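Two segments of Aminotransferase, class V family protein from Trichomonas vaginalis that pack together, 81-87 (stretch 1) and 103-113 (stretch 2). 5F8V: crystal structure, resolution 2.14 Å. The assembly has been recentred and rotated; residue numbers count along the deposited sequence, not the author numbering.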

ATOM      1  N   GLN A  81      -5.247  -7.195   6.189  1.00 13.67           N
ATOM      2  CA  GLN A  81      -5.353  -8.653   6.077  1.00 13.76           C
ATOM      3  C   GLN A  81      -6.188  -9.256   7.221  1.00 13.48           C
ATOM      4  O   GLN A  81      -6.853 -10.266   7.009  1.00 13.21           O
ATOM      5  CB  GLN A  81      -3.985  -9.350   5.979  1.00 13.96           C
ATOM      6  CG  GLN A  81      -2.964  -8.731   5.020  1.00 14.25           C
ATOM      7  CD  GLN A  81      -3.554  -8.256   3.705  1.00 14.92           C
ATOM      8  OE1 GLN A  81      -4.349  -8.958   3.077  1.00 15.00           O
ATOM      9  NE2 GLN A  81      -3.159  -7.059   3.275  1.00 15.27           N
ATOM     10  N   PHE A  82      -6.205  -8.626   8.397  1.00 12.85           N
ATOM     11  CA  PHE A  82      -7.153  -9.042   9.465  1.00 13.09           C
ATOM     12  C   PHE A  82      -8.603  -9.067   8.955  1.00 13.14           C
ATOM     13  O   PHE A  82      -9.383  -9.934   9.334  1.00 13.17           O
ATOM     14  CB  PHE A  82      -7.134  -8.121  10.701  1.00 12.83           C
ATOM     15  CG  PHE A  82      -5.807  -7.995  11.406  1.00 13.00           C
ATOM     16  CD1 PHE A  82      -4.729  -8.857  11.167  1.00 12.86           C
ATOM     17  CD2 PHE A  82      -5.657  -7.004  12.386  1.00 13.28           C
ATOM     18  CE1 PHE A  82      -3.537  -8.704  11.851  1.00 12.80           C
ATOM     19  CE2 PHE A  82      -4.466  -6.860  13.073  1.00 13.25           C
ATOM     20  CZ  PHE A  82      -3.406  -7.711  12.805  1.00 13.05           C
ATOM     21  N   SER A  83      -8.958  -8.094   8.122  1.00 13.59           N
ATOM     22  CA  SER A  83     -10.281  -8.040   7.509  1.00 13.86           C
ATOM     23  C   SER A  83     -10.435  -9.094   6.415  1.00 14.09           C
ATOM     24  O   SER A  83     -11.445  -9.801   6.371  1.00 14.39           O
ATOM     25  CB  SER A  83     -10.531  -6.664   6.917  1.00 14.30           C
ATOM     26  OG  SER A  83     -10.282  -5.648   7.865  1.00 14.65           O
ATOM     27  N   ALA A  84      -9.427  -9.210   5.555  1.00 13.88           N
ATOM     28  CA  ALA A  84      -9.488 -10.110   4.404  1.00 14.11           C
ATOM     29  C   ALA A  84      -9.524 -11.586   4.789  1.00 14.28           C
ATOM     30  O   ALA A  84     -10.143 -12.381   4.090  1.00 14.40           O
ATOM     31  CB  ALA A  84      -8.340  -9.831   3.439  1.00 14.01           C
ATOM     32  N   ILE A  85      -8.887 -11.953   5.901  1.00 14.86           N
ATOM     33  CA  ILE A  85      -8.823 -13.356   6.322  1.00 14.92           C
ATOM     34  C   ILE A  85     -10.223 -14.007   6.432  1.00 15.09           C
ATOM     35  O   ILE A  85     -10.477 -15.014   5.758  1.00 15.09           O
ATOM     36  CB  ILE A  85      -7.983 -13.546   7.626  1.00 15.02           C
ATOM     37  CG1 ILE A  85      -6.478 -13.288   7.375  1.00 15.13           C
ATOM     38  CG2 ILE A  85      -8.195 -14.929   8.240  1.00 14.86           C
ATOM     39  CD1 ILE A  85      -5.784 -14.178   6.356  1.00 15.25           C
ATOM     40  N   PRO A  86     -11.130 -13.446   7.262  1.00 15.13           N
ATOM     41  CA  PRO A  86     -12.457 -14.062   7.343  1.00 15.09           C
ATOM     42  C   PRO A  86     -13.278 -13.992   6.049  1.00 14.92           C
ATOM     43  O   PRO A  86     -13.959 -14.966   5.731  1.00 15.05           O
ATOM     44  CB  PRO A  86     -13.144 -13.303   8.493  1.00 15.17           C
ATOM     45  CG  PRO A  86     -12.360 -12.049   8.668  1.00 14.94           C
ATOM     46  CD  PRO A  86     -10.958 -12.403   8.286  1.00 15.10           C
ATOM     47  N   PHE A  87     -13.212 -12.882   5.314  1.00 14.80           N
ATOM     48  CA  PHE A  87     -13.846 -12.798   3.986  1.00 14.49           C
ATOM     49  C   PHE A  87     -13.468 -13.996   3.118  1.00 14.65           C
ATOM     50  O   PHE A  87     -14.340 -14.602   2.492  1.00 14.33           O
ATOM     51  CB  PHE A  87     -13.463 -11.519   3.230  1.00 14.65           C
ATOM     52  CG  PHE A  87     -14.318 -10.339   3.551  1.00 15.08           C
ATOM     53  CD1 PHE A  87     -15.662 -10.313   3.172  1.00 15.00           C
ATOM     54  CD2 PHE A  87     -13.790  -9.236   4.225  1.00 15.17           C
ATOM     55  CE1 PHE A  87     -16.457  -9.226   3.473  1.00 14.95           C
ATOM     56  CE2 PHE A  87     -14.588  -8.144   4.523  1.00 15.13           C
ATOM     57  CZ  PHE A  87     -15.922  -8.138   4.143  1.00 15.14           C
ATOM     58  N   THR A 103      -1.590  -8.106  21.888  1.00 14.05           N
ATOM     59  CA  THR A 103      -2.344  -7.016  21.266  1.00 14.23           C
ATOM     60  C   THR A 103      -2.763  -7.296  19.815  1.00 13.87           C
ATOM     61  O   THR A 103      -3.886  -7.012  19.462  1.00 13.78           O
ATOM     62  CB  THR A 103      -1.554  -5.697  21.344  1.00 14.22           C
ATOM     63  OG1 THR A 103      -1.234  -5.434  22.716  1.00 15.43           O
ATOM     64  CG2 THR A 103      -2.335  -4.536  20.777  1.00 14.20           C
ATOM     65  N   TRP A 104      -1.884  -7.848  18.985  1.00 14.01           N
ATOM     66  CA  TRP A 104      -2.199  -7.976  17.553  1.00 14.27           C
ATOM     67  C   TRP A 104      -3.183  -9.107  17.247  1.00 14.17           C
ATOM     68  O   TRP A 104      -4.096  -8.924  16.436  1.00 13.63           O
ATOM     69  CB  TRP A 104      -0.933  -8.093  16.703  1.00 14.98           C
ATOM     70  CG  TRP A 104      -0.085  -6.859  16.783  1.00 15.39           C
ATOM     71  CD1 TRP A 104       1.159  -6.756  17.321  1.00 15.45           C
ATOM     72  CD2 TRP A 104      -0.448  -5.543  16.351  1.00 15.95           C
ATOM     73  NE1 TRP A 104       1.607  -5.463  17.238  1.00 15.82           N
ATOM     74  CE2 TRP A 104       0.642  -4.696  16.641  1.00 16.16           C
ATOM     75  CE3 TRP A 104      -1.591  -4.998  15.745  1.00 16.07           C
ATOM     76  CZ2 TRP A 104       0.628  -3.325  16.345  1.00 16.48           C
ATOM     77  CZ3 TRP A 104      -1.606  -3.625  15.449  1.00 16.10           C
ATOM     78  CH2 TRP A 104      -0.504  -2.812  15.753  1.00 16.34           C
ATOM     79  N   SER A 105      -3.003 -10.261  17.881  1.00 13.93           N
ATOM     80  CA  SER A 105      -3.987 -11.350  17.759  1.00 14.63           C
ATOM     81  C   SER A 105      -5.358 -10.911  18.268  1.00 14.88           C
ATOM     82  O   SER A 105      -6.375 -11.216  17.640  1.00 14.23           O
ATOM     83  CB  SER A 105      -3.529 -12.601  18.501  1.00 14.62           C
ATOM     84  OG  SER A 105      -3.177 -12.303  19.831  1.00 14.92           O
ATOM     85  N   LYS A 106      -5.371 -10.163  19.377  1.00 15.41           N
ATOM     86  CA  LYS A 106      -6.615  -9.593  19.912  1.00 15.98           C
ATOM     87  C   LYS A 106      -7.239  -8.628  18.914  1.00 15.70           C
ATOM     88  O   LYS A 106      -8.450  -8.660  18.714  1.00 15.71           O
ATOM     89  CB  LYS A 106      -6.393  -8.882  21.254  1.00 16.64           C
ATOM     90  CG  LYS A 106      -7.693  -8.488  21.972  1.00 17.67           C
ATOM     91  CD  LYS A 106      -7.467  -7.407  23.026  1.00 18.46           C
ATOM     92  CE  LYS A 106      -8.752  -7.097  23.795  1.00 18.97           C
ATOM     93  NZ  LYS A 106      -9.819  -6.517  22.924  1.00 19.08           N
ATOM     94  N   LYS A 107      -6.423  -7.764  18.307  1.00 15.83           N
ATOM     95  CA  LYS A 107      -6.910  -6.883  17.234  1.00 16.21           C
ATOM     96  C   LYS A 107      -7.509  -7.669  16.065  1.00 15.36           C
ATOM     97  O   LYS A 107      -8.544  -7.289  15.526  1.00 15.31           O
ATOM     98  CB  LYS A 107      -5.810  -5.948  16.701  1.00 17.14           C
ATOM     99  CG  LYS A 107      -5.378  -4.784  17.600  1.00 18.02           C
ATOM    100  CD  LYS A 107      -6.517  -4.037  18.285  1.00 19.24           C
ATOM    101  CE  LYS A 107      -7.453  -3.327  17.308  1.00 20.38           C
ATOM    102  NZ  LYS A 107      -8.871  -3.335  17.788  1.00 20.80           N
ATOM    103  N   ALA A 108      -6.867  -8.760  15.676  1.00 14.80           N
ATOM    104  CA  ALA A 108      -7.379  -9.587  14.568  1.00 14.62           C
ATOM    105  C   ALA A 108      -8.725 -10.222  14.937  1.00 14.39           C
ATOM    106  O   ALA A 108      -9.677 -10.209  14.149  1.00 13.44           O
ATOM    107  CB  ALA A 108      -6.360 -10.648  14.187  1.00 14.44           C
ATOM    108  N   PHE A 109      -8.789 -10.755  16.157  1.00 14.49           N
ATOM    109  CA  PHE A 109     -10.026 -11.280  16.721  1.00 14.91           C
ATOM    110  C   PHE A 109     -11.134 -10.232  16.710  1.00 14.71           C
ATOM    111  O   PHE A 109     -12.250 -10.527  16.268  1.00 14.65           O
ATOM    112  CB  PHE A 109      -9.769 -11.814  18.135  1.00 15.75           C
ATOM    113  CG  PHE A 109     -11.014 -12.082  18.943  1.00 16.48           C
ATOM    114  CD1 PHE A 109     -11.387 -11.225  19.975  1.00 16.92           C
ATOM    115  CD2 PHE A 109     -11.790 -13.215  18.700  1.00 17.35           C
ATOM    116  CE1 PHE A 109     -12.522 -11.485  20.743  1.00 17.48           C
ATOM    117  CE2 PHE A 109     -12.932 -13.476  19.458  1.00 17.82           C
ATOM    118  CZ  PHE A 109     -13.296 -12.609  20.483  1.00 17.64           C
ATOM    119  N   ASP A 110     -10.825  -9.014  17.166  1.00 14.58           N
ATOM    120  CA  ASP A 110     -11.833  -7.948  17.271  1.00 14.68           C
ATOM    121  C   ASP A 110     -12.380  -7.515  15.906  1.00 14.80           C
ATOM    122  O   ASP A 110     -13.565  -7.180  15.795  1.00 14.79           O
ATOM    123  CB  ASP A 110     -11.269  -6.719  18.000  1.00 15.12           C
ATOM    124  CG  ASP A 110     -11.014  -6.962  19.489  1.00 15.53           C
ATOM    125  OD1 ASP A 110     -11.629  -7.860  20.101  1.00 16.49           O
ATOM    126  OD2 ASP A 110     -10.187  -6.232  20.060  1.00 15.79           O
ATOM    127  N   GLU A 111     -11.532  -7.504  14.878  1.00 14.58           N
ATOM    128  CA  GLU A 111     -11.988  -7.145  13.535  1.00 15.33           C
ATOM    129  C   GLU A 111     -12.954  -8.192  12.968  1.00 15.49           C
ATOM    130  O   GLU A 111     -13.986  -7.833  12.397  1.00 14.53           O
ATOM    131  CB  GLU A 111     -10.795  -6.874  12.599  1.00 15.60           C
ATOM    132  CG  GLU A 111     -11.113  -6.664  11.116  1.00 15.98           C
ATOM    133  CD  GLU A 111     -11.974  -5.446  10.805  1.00 16.59           C
ATOM    134  OE1 GLU A 111     -12.468  -4.751  11.719  1.00 17.07           O
ATOM    135  OE2 GLU A 111     -12.167  -5.171   9.608  1.00 16.97           O
ATOM    136  N   CYS A 112     -12.634  -9.472  13.146  1.00 16.42           N
ATOM    137  CA  CYS A 112     -13.546 -10.553  12.745  1.00 17.33           C
ATOM    138  C   CYS A 112     -14.886 -10.482  13.519  1.00 18.16           C
ATOM    139  O   CYS A 112     -15.956 -10.616  12.926  1.00 17.42           O
ATOM    140  CB  CYS A 112     -12.892 -11.917  12.932  1.00 17.33           C
ATOM    141  SG  CYS A 112     -13.816 -13.275  12.158  1.00 17.76           S
ATOM    142  N   LYS A 113     -14.813 -10.231  14.826  1.00 19.51           N
ATOM    143  CA  LYS A 113     -16.020 -10.067  15.655  1.00 21.15           C
ATOM    144  C   LYS A 113     -16.831  -8.862  15.175  1.00 21.43           C
ATOM    145  O   LYS A 113     -18.048  -8.963  14.988  1.00 21.87           O
ATOM    146  CB  LYS A 113     -15.662  -9.935  17.143  1.00 22.37           C
ATOM    147  CG  LYS A 113     -16.750 -10.409  18.099  1.00 24.59           C
ATOM    148  CD  LYS A 113     -16.181 -10.739  19.479  1.00 25.74           C
ATOM    149  CE  LYS A 113     -17.062 -11.699  20.265  1.00 27.17           C
ATOM    150  NZ  LYS A 113     -17.127 -13.081  19.693  1.00 27.93           N
TER
HETATM  151  O   HOH W   1      -9.179 -11.475  11.649  1.00 17.39           O

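Phe82 is the centre of this contact between two helices of one chain: its CA-to-CB bond points toward the second helix, and its side chain sits as a knob among Trp104, Lys107, Ala108 and Glu111. Ala108 lies over one face of the ring, its CB 3.9 Å from the ring centroid of Phe82 and 13° off the normal, a CH-pi contact. Here the backbones come nearest, with Phe82 CA and Ala108 CA 5.1 Å apart; the helix axes cross at -53° and approach to 8.8 Å. Toward the tip of the ring, Phe82 CE2 meets Trp104 CE3 at 4.3 Å and the aliphatic CB of Lys107 at 4.0 Å; the amine of Lys107 leads away, to a long salt bridge with Asp110 in its own helix (NZ to OD2, 3.9 Å). One turn on from Phe82, Pro86 CB packs on Cys112 SG at 3.7 Å, an apolar pairing at the kink of the first helix, where the proline nitrogen has no hydrogen to give to the preceding turn. Polar links complete the contact. Water 1 donates to both Phe82 O and Ala108 O, 2.8 Å each, bridging the two backbones. Ser83 OG donates a short hydrogen bond to Glu111 OE2, 2.6 Å, the one direct hydrogen bond between the stretches.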